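UPF0303 protein YBR137W (Saccharomyces cerevisiae, PDB 4CLC) is of unknown function but belongs to the UPF0303 family, with an HbpS-like domain of a kind associated with haem-degrading proteins. Local coordinates at residues 43-48 and 164-169; 60-65 and 86-91. All coordinates share one frame; numbering follows the deposited sequence.

Interaction 1 (43-48 and 164-169); sequences GTYIRN and LIAFAN
Tyr-45 on helix 36-53 lays the face of its ring against Phe-167, which comes from the last turn of helix 153-168. The two rings form an edge-to-face pair, with centroids 5.5 Å apart and planes inclined at 63°, so the T is tilted rather than upright. Phe-167 supplies the edge. Its CD2 sits over one face of the tyrosine near the root of the ring, 3.7 Å from Tyr-45 CD2, while its CB lies 3.7 Å from Tyr-45 CE2. The phenylalanine therefore runs along one side of the phenol, with its methylene and one ring edge both engaged.

Both side chains leave their helices in the same way. In Tyr-45, CG stands opposite the backbone N (chi1 -177°), which carries the phenol across to helix 153-168; in Phe-167 the same choice (chi1 -176°) turns the phenyl back toward helix 36-53, where it also rests on Asp-41 and Leu-42. The far end of Tyr-45 meets Ala-166, whose methyl approaches at the ring edge, close to the ring plane: CB is 3.3 Å from Tyr-45 OH and 4.2 Å from CE2. Tyr-45 thus touches two successive residues of the helix by two different parts, face and rim. Val-2, near the start of the chain, packs on it as well.

Ile-46, which follows Tyr-45, and Leu-164 of the partner helix both pack on strand 144-149, so the two helices lie side by side on one face of the sheet, with the aromatic pair at the outer side of their seam. No polar bond links the segments. Their cohesion rests on van der Waals contact and on the weak electrostatic attraction expected between the hydrogen-bearing edge of Phe-167 and the pi face of Tyr-45.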
ATOM      1  N   GLY D  43     -26.163  25.370   8.377  1.00 42.17           N
ATOM      2  CA  GLY D  43     -24.820  25.784   8.032  1.00 41.39           C
ATOM      3  C   GLY D  43     -24.650  27.289   7.885  1.00 45.08           C
ATOM      4  O   GLY D  43     -23.608  27.837   8.260  1.00 40.77           O
ATOM      5  N   THR D  44     -25.646  27.968   7.319  1.00 41.86           N
ATOM      6  CA  THR D  44     -25.497  29.402   7.082  1.00 47.56           C
ATOM      7  C   THR D  44     -25.750  30.136   8.390  1.00 45.73           C
ATOM      8  O   THR D  44     -25.120  31.148   8.687  1.00 42.45           O
ATOM      9  CB  THR D  44     -26.432  29.936   5.947  1.00 46.33           C
ATOM     10  OG1 THR D  44     -27.786  29.540   6.177  1.00 49.97           O
ATOM     11  CG2 THR D  44     -25.993  29.397   4.607  1.00 38.75           C
ATOM     12  N   TYR D  45     -26.649  29.575   9.185  1.00 45.54           N
ATOM     13  CA  TYR D  45     -26.896  30.047  10.535  1.00 49.08           C
ATOM     14  C   TYR D  45     -25.592  30.154  11.335  1.00 51.98           C
ATOM     15  O   TYR D  45     -25.220  31.227  11.825  1.00 55.26           O
ATOM     16  CB  TYR D  45     -27.869  29.092  11.215  1.00 48.75           C
ATOM     17  CG  TYR D  45     -28.287  29.481  12.610  1.00 57.81           C
ATOM     18  CD1 TYR D  45     -29.089  30.592  12.829  1.00 53.50           C
ATOM     19  CD2 TYR D  45     -27.918  28.711  13.709  1.00 60.14           C
ATOM     20  CE1 TYR D  45     -29.500  30.937  14.104  1.00 62.15           C
ATOM     21  CE2 TYR D  45     -28.325  29.046  14.991  1.00 62.41           C
ATOM     22  CZ  TYR D  45     -29.119  30.162  15.181  1.00 64.53           C
ATOM     23  OH  TYR D  45     -29.523  30.512  16.449  1.00 67.75           O
ATOM     24  N   ILE D  46     -24.891  29.031  11.432  1.00 47.78           N
ATOM     25  CA  ILE D  46     -23.583  28.983  12.060  1.00 46.69           C
ATOM     26  C   ILE D  46     -22.602  29.912  11.378  1.00 46.75           C
ATOM     27  O   ILE D  46     -21.731  30.490  12.029  1.00 51.15           O
ATOM     28  CB  ILE D  46     -23.009  27.551  12.031  1.00 47.19           C
ATOM     29  CG1 ILE D  46     -23.982  26.579  12.687  1.00 41.86           C
ATOM     30  CG2 ILE D  46     -21.641  27.494  12.689  1.00 39.17           C
ATOM     31  CD1 ILE D  46     -23.496  25.193  12.637  1.00 42.85           C
ATOM     32  N   ARG D  47     -22.727  30.048  10.064  1.00 46.31           N
ATOM     33  CA  ARG D  47     -21.757  30.843   9.333  1.00 48.87           C
ATOM     34  C   ARG D  47     -21.927  32.276   9.771  1.00 49.50           C
ATOM     35  O   ARG D  47     -20.945  32.984  10.002  1.00 55.36           O
ATOM     36  CB  ARG D  47     -21.920  30.711   7.815  1.00 44.57           C
ATOM     37  CG  ARG D  47     -20.834  31.463   7.027  1.00 38.79           C
ATOM     38  CD  ARG D  47     -21.066  31.384   5.535  1.00 38.66           C
ATOM     39  NE  ARG D  47     -20.076  32.156   4.802  1.00 38.66           N
ATOM     40  CZ  ARG D  47     -20.205  33.448   4.547  1.00 43.77           C
ATOM     41  NH1 ARG D  47     -21.283  34.086   4.986  1.00 52.34           N
ATOM     42  NH2 ARG D  47     -19.269  34.105   3.873  1.00 38.66           N
ATOM     43  N   ASN D  48     -23.181  32.686   9.904  1.00 48.26           N
ATOM     44  CA  ASN D  48     -23.492  34.023  10.378  1.00 52.72           C
ATOM     45  C   ASN D  48     -22.941  34.170  11.795  1.00 53.93           C
ATOM     46  O   ASN D  48     -22.146  35.076  12.080  1.00 55.08           O
ATOM     47  CB  ASN D  48     -25.002  34.274  10.342  1.00 59.10           C
ATOM     48  CG  ASN D  48     -25.424  35.409  11.258  1.00 78.46           C
ATOM     49  OD1 ASN D  48     -26.154  35.201  12.237  1.00 92.30           O
ATOM     50  ND2 ASN D  48     -24.998  36.628  10.922  1.00 74.16           N
ATOM     51  N   LEU D 164     -25.836  24.900  17.616  1.00 46.50           N
ATOM     52  CA  LEU D 164     -26.575  23.693  17.321  1.00 47.22           C
ATOM     53  C   LEU D 164     -27.845  23.633  18.179  1.00 51.96           C
ATOM     54  O   LEU D 164     -28.924  23.331  17.680  1.00 49.48           O
ATOM     55  CB  LEU D 164     -25.683  22.488  17.566  1.00 45.96           C
ATOM     56  CG  LEU D 164     -25.959  21.163  16.898  1.00 46.59           C
ATOM     57  CD1 LEU D 164     -26.293  21.377  15.430  1.00 50.86           C
ATOM     58  CD2 LEU D 164     -24.691  20.390  17.048  1.00 43.54           C
ATOM     59  N   ILE D 165     -27.699  23.941  19.472  1.00 59.55           N
ATOM     60  CA  ILE D 165     -28.828  24.013  20.418  1.00 58.13           C
ATOM     61  C   ILE D 165     -29.718  25.242  20.169  1.00 57.82           C
ATOM     62  O   ILE D 165     -30.949  25.158  20.252  1.00 58.64           O
ATOM     63  CB  ILE D 165     -28.337  24.043  21.891  1.00 54.58           C
ATOM     64  CG1 ILE D 165     -27.782  22.685  22.304  1.00 53.88           C
ATOM     65  CG2 ILE D 165     -29.462  24.437  22.830  1.00 52.42           C
ATOM     66  CD1 ILE D 165     -27.605  22.538  23.791  1.00 48.66           C
ATOM     67  N   ALA D 166     -29.094  26.378  19.864  1.00 51.27           N
ATOM     68  CA  ALA D 166     -29.849  27.555  19.447  1.00 54.00           C
ATOM     69  C   ALA D 166     -30.728  27.264  18.229  1.00 59.93           C
ATOM     70  O   ALA D 166     -31.924  27.564  18.241  1.00 67.59           O
ATOM     71  CB  ALA D 166     -28.919  28.696  19.148  1.00 58.80           C
ATOM     72  N   PHE D 167     -30.137  26.674  17.188  1.00 56.58           N
ATOM     73  CA  PHE D 167     -30.872  26.332  15.968  1.00 56.83           C
ATOM     74  C   PHE D 167     -32.003  25.355  16.257  1.00 59.39           C
ATOM     75  O   PHE D 167     -33.119  25.492  15.744  1.00 56.43           O
ATOM     76  CB  PHE D 167     -29.937  25.736  14.917  1.00 52.28           C
ATOM     77  CG  PHE D 167     -30.610  25.439  13.604  1.00 50.98           C
ATOM     78  CD1 PHE D 167     -31.229  24.223  13.386  1.00 47.84           C
ATOM     79  CD2 PHE D 167     -30.614  26.378  12.578  1.00 57.61           C
ATOM     80  CE1 PHE D 167     -31.849  23.953  12.179  1.00 50.64           C
ATOM     81  CE2 PHE D 167     -31.233  26.108  11.360  1.00 48.18           C
ATOM     82  CZ  PHE D 167     -31.845  24.897  11.164  1.00 47.84           C
ATOM     83  N   ALA D 168     -31.700  24.356  17.077  1.00 57.59           N
ATOM     84  CA  ALA D 168     -32.702  23.373  17.447  1.00 61.24           C
ATOM     85  C   ALA D 168     -33.834  24.063  18.196  1.00 74.87           C
ATOM     86  O   ALA D 168     -35.001  23.642  18.113  1.00 74.88           O
ATOM     87  CB  ALA D 168     -32.095  22.281  18.290  1.00 58.57           C
ATOM     88  N   ASN D 169     -33.485  25.143  18.900  1.00 71.81           N
ATOM     89  CA  ASN D 169     -34.442  25.821  19.762  1.00 69.86           C
ATOM     90  C   ASN D 169     -35.343  26.769  18.992  1.00 66.09           C
ATOM     91  O   ASN D 169     -36.231  27.367  19.583  1.00 72.39           O
ATOM     92  CB  ASN D 169     -33.731  26.577  20.897  1.00 71.19           C
ATOM     93  CG  ASN D 169     -33.905  25.897  22.270  1.00 72.23           C
ATOM     94  OD1 ASN D 169     -34.865  25.165  22.512  1.00 72.99           O
ATOM     95  ND2 ASN D 169     -32.961  26.140  23.162  1.00 77.18           N
TER

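Interaction 2 (60-65 and 86-91)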
ATOM      1  N   ALA D  60     -13.670  27.204   9.310  1.00 38.66           N
ATOM      2  CA  ALA D  60     -14.241  26.250   8.377  1.00 38.66           C
ATOM      3  C   ALA D  60     -15.403  25.539   9.058  1.00 41.39           C
ATOM      4  O   ALA D  60     -15.316  25.184  10.220  1.00 43.91           O
ATOM      5  CB  ALA D  60     -13.192  25.274   7.898  1.00 38.66           C
ATOM      6  N   ILE D  61     -16.496  25.358   8.331  1.00 38.66           N
ATOM      7  CA  ILE D  61     -17.700  24.755   8.872  1.00 38.66           C
ATOM      8  C   ILE D  61     -18.158  23.591   8.000  1.00 38.66           C
ATOM      9  O   ILE D  61     -18.352  23.775   6.811  1.00 42.62           O
ATOM     10  CB  ILE D  61     -18.830  25.798   8.978  1.00 38.66           C
ATOM     11  CG1 ILE D  61     -18.406  26.944   9.892  1.00 38.66           C
ATOM     12  CG2 ILE D  61     -20.110  25.163   9.464  1.00 38.66           C
ATOM     13  CD1 ILE D  61     -19.314  28.137   9.805  1.00 42.74           C
ATOM     14  N   ASP D  62     -18.336  22.403   8.578  1.00 38.66           N
ATOM     15  CA  ASP D  62     -18.782  21.251   7.807  1.00 38.66           C
ATOM     16  C   ASP D  62     -20.081  20.611   8.341  1.00 44.39           C
ATOM     17  O   ASP D  62     -20.332  20.568   9.548  1.00 44.82           O
ATOM     18  CB  ASP D  62     -17.667  20.197   7.752  1.00 38.66           C
ATOM     19  CG  ASP D  62     -17.983  19.045   6.786  1.00 42.72           C
ATOM     20  OD1 ASP D  62     -18.603  18.047   7.219  1.00 38.66           O
ATOM     21  OD2 ASP D  62     -17.594  19.139   5.592  1.00 40.31           O
ATOM     22  N   ILE D  63     -20.918  20.116   7.440  1.00 38.66           N
ATOM     23  CA  ILE D  63     -21.986  19.219   7.857  1.00 41.78           C
ATOM     24  C   ILE D  63     -21.929  18.014   6.941  1.00 41.59           C
ATOM     25  O   ILE D  63     -22.082  18.154   5.731  1.00 43.20           O
ATOM     26  CB  ILE D  63     -23.384  19.876   7.798  1.00 41.01           C
ATOM     27  CG1 ILE D  63     -23.428  21.101   8.708  1.00 39.86           C
ATOM     28  CG2 ILE D  63     -24.475  18.877   8.190  1.00 38.66           C
ATOM     29  CD1 ILE D  63     -24.732  21.853   8.642  1.00 38.66           C
ATOM     30  N   SER D  64     -21.680  16.837   7.511  1.00 38.66           N
ATOM     31  CA  SER D  64     -21.580  15.625   6.726  1.00 38.66           C
ATOM     32  C   SER D  64     -22.422  14.528   7.342  1.00 38.66           C
ATOM     33  O   SER D  64     -22.768  14.578   8.512  1.00 43.20           O
ATOM     34  CB  SER D  64     -20.127  15.174   6.609  1.00 38.66           C
ATOM     35  OG  SER D  64     -19.340  16.111   5.893  1.00 38.66           O
ATOM     36  N   LEU D  65     -22.771  13.533   6.546  1.00 38.90           N
ATOM     37  CA  LEU D  65     -23.465  12.382   7.071  1.00 38.66           C
ATOM     38  C   LEU D  65     -22.416  11.457   7.634  1.00 38.66           C
ATOM     39  O   LEU D  65     -21.235  11.635   7.350  1.00 38.66           O
ATOM     40  CB  LEU D  65     -24.283  11.706   5.983  1.00 38.66           C
ATOM     41  CG  LEU D  65     -25.413  12.513   5.376  1.00 38.66           C
ATOM     42  CD1 LEU D  65     -26.180  11.652   4.401  1.00 38.66           C
ATOM     43  CD2 LEU D  65     -26.311  13.013   6.478  1.00 44.28           C
ATOM     44  N   PHE D  86      -8.084  18.992   6.649  1.00 39.59           N
ATOM     45  CA  PHE D  86      -7.529  17.911   7.439  1.00 40.63           C
ATOM     46  C   PHE D  86      -8.134  17.895   8.852  1.00 43.61           C
ATOM     47  O   PHE D  86      -8.584  16.849   9.327  1.00 38.66           O
ATOM     48  CB  PHE D  86      -6.014  18.040   7.506  1.00 39.74           C
ATOM     49  CG  PHE D  86      -5.322  17.650   6.244  1.00 42.03           C
ATOM     50  CD1 PHE D  86      -5.002  16.315   5.999  1.00 38.66           C
ATOM     51  CD2 PHE D  86      -4.984  18.609   5.292  1.00 42.68           C
ATOM     52  CE1 PHE D  86      -4.366  15.932   4.833  1.00 38.66           C
ATOM     53  CE2 PHE D  86      -4.337  18.240   4.116  1.00 39.92           C
ATOM     54  CZ  PHE D  86      -4.030  16.884   3.894  1.00 39.60           C
ATOM     55  N   TRP D  87      -8.162  19.062   9.502  1.00 40.04           N
ATOM     56  CA  TRP D  87      -8.691  19.153  10.861  1.00 38.90           C
ATOM     57  C   TRP D  87     -10.146  18.758  10.868  1.00 42.43           C
ATOM     58  O   TRP D  87     -10.586  18.007  11.745  1.00 43.38           O
ATOM     59  CB  TRP D  87      -8.510  20.563  11.457  1.00 44.80           C
ATOM     60  CG  TRP D  87      -7.168  20.721  12.121  1.00 41.64           C
ATOM     61  CD1 TRP D  87      -6.043  21.293  11.591  1.00 39.86           C
ATOM     62  CD2 TRP D  87      -6.803  20.253  13.411  1.00 38.66           C
ATOM     63  NE1 TRP D  87      -5.002  21.206  12.473  1.00 45.62           N
ATOM     64  CE2 TRP D  87      -5.446  20.571  13.612  1.00 43.92           C
ATOM     65  CE3 TRP D  87      -7.491  19.593  14.431  1.00 39.47           C
ATOM     66  CZ2 TRP D  87      -4.766  20.262  14.787  1.00 43.20           C
ATOM     67  CZ3 TRP D  87      -6.817  19.281  15.597  1.00 38.71           C
ATOM     68  CH2 TRP D  87      -5.470  19.615  15.765  1.00 40.33           C
ATOM     69  N   ILE D  88     -10.889  19.232   9.874  1.00 41.19           N
ATOM     70  CA  ILE D  88     -12.293  18.877   9.776  1.00 42.93           C
ATOM     71  C   ILE D  88     -12.465  17.368   9.618  1.00 41.67           C
ATOM     72  O   ILE D  88     -13.314  16.776  10.274  1.00 38.66           O
ATOM     73  CB  ILE D  88     -12.975  19.617   8.620  1.00 45.34           C
ATOM     74  CG1 ILE D  88     -13.205  21.071   9.025  1.00 43.60           C
ATOM     75  CG2 ILE D  88     -14.323  18.963   8.267  1.00 39.26           C
ATOM     76  CD1 ILE D  88     -14.010  21.832   8.037  1.00 47.83           C
ATOM     77  N   GLN D  89     -11.638  16.749   8.776  1.00 41.45           N
ATOM     78  CA  GLN D  89     -11.746  15.315   8.542  1.00 41.50           C
ATOM     79  C   GLN D  89     -11.353  14.540   9.774  1.00 42.76           C
ATOM     80  O   GLN D  89     -12.050  13.618  10.193  1.00 38.66           O
ATOM     81  CB  GLN D  89     -10.886  14.886   7.363  1.00 40.69           C
ATOM     82  CG  GLN D  89     -11.573  13.847   6.488  1.00 50.13           C
ATOM     83  CD  GLN D  89     -12.883  14.362   5.854  1.00 67.63           C
ATOM     84  OE1 GLN D  89     -13.217  15.558   5.923  1.00 53.33           O
ATOM     85  NE2 GLN D  89     -13.622  13.450   5.218  1.00 71.60           N
ATOM     86  N   ARG D  90     -10.243  14.951  10.373  1.00 40.76           N
ATOM     87  CA  ARG D  90      -9.752  14.311  11.577  1.00 38.98           C
ATOM     88  C   ARG D  90     -10.694  14.471  12.789  1.00 44.09           C
ATOM     89  O   ARG D  90     -10.880  13.514  13.559  1.00 42.34           O
ATOM     90  CB  ARG D  90      -8.363  14.835  11.885  1.00 38.66           C
ATOM     91  CG  ARG D  90      -7.380  14.554  10.788  1.00 38.66           C
ATOM     92  CD  ARG D  90      -6.008  15.046  11.120  1.00 42.73           C
ATOM     93  NE  ARG D  90      -5.556  14.513  12.402  1.00 51.87           N
ATOM     94  CZ  ARG D  90      -5.331  15.252  13.486  1.00 50.54           C
ATOM     95  NH1 ARG D  90      -5.489  16.568  13.454  1.00 47.92           N
ATOM     96  NH2 ARG D  90      -4.940  14.670  14.603  1.00 56.06           N
ATOM     97  N   LYS D  91     -11.310  15.639  12.962  1.00 38.66           N
ATOM     98  CA  LYS D  91     -12.232  15.787  14.084  1.00 39.84           C
ATOM     99  C   LYS D  91     -13.476  14.932  13.872  1.00 43.14           C
ATOM    100  O   LYS D  91     -13.879  14.168  14.756  1.00 40.80           O
ATOM    101  CB  LYS D  91     -12.636  17.244  14.287  1.00 40.41           C
ATOM    102  CG  LYS D  91     -11.510  18.151  14.718  1.00 40.61           C
ATOM    103  CD  LYS D  91     -12.031  19.509  15.125  1.00 40.19           C
ATOM    104  CE  LYS D  91     -10.910  20.532  15.226  1.00 40.00           C
ATOM    105  NZ  LYS D  91     -11.455  21.890  15.560  1.00 47.60           N
TER
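In Ile-88, CG1 stands opposite the carbonyl carbon (chi1 -75°) and CG2 opposite the backbone N, an arrangement that spreads the two branches along strand 60-64; in Asp-62 the bond from CA to CB points toward the helix, while the anti torsion (chi1 -172°) decides only where the carboxylate goes. CD1 of Ile-88 reaches chiefly Ala-60, 3.5 Å from its CB, though it also lies near Asp-62 CB. CG2 of Ile-88 rests 3.6 Å from Asp-62 CB, with the carboxylate carbon CG next at 3.9 Å. The aspartate thus offers its methylene to the helix, while its OD2 forms a salt bridge with Arg-73 on neighbouring strand 70-75. Ile-88 also touches Thr-147 and Ser-149 of strand 144-149. With an alanine here the CG2 and CD1 contacts would go, which would probably open a gap over Ala-60 and uncover the Asp-62 methylene. Strand and helix segment run in broadly the same direction, their axes inclined at 40° and 9.4 Å apart at closest approach. Ile-61 points to the other side of the sheet, where helix 36-53 lies. Helices on both sides of a mixed sheet give an alpha/beta/alpha sandwich, consistent with an HbpS-like domain in the GAF clan.

How the interactions relate
The two contacts lie 16 Å apart between centres and are joined through strand 60-64, which follows helix 36-53 in the chain. Interaction 2 is nested inside the loop that interaction 1 closes. The strand turns its other side to helix 36-53: Ile-61 CD1 packs 3.7 Å from Arg-47 CA and 3.8 Å from Ile-46 CG2, and Ile-63 CD1 lies 3.8 Å from Gly-43 N. Interaction 1 thus joins two helices on one side of the sheet at a partly exposed seam, whereas interaction 2 is buried on the other side. Arg-47 and Arg-90, in the segments though not in the contacts themselves, make cation-pi contacts with aromatic side chains of other protein chains.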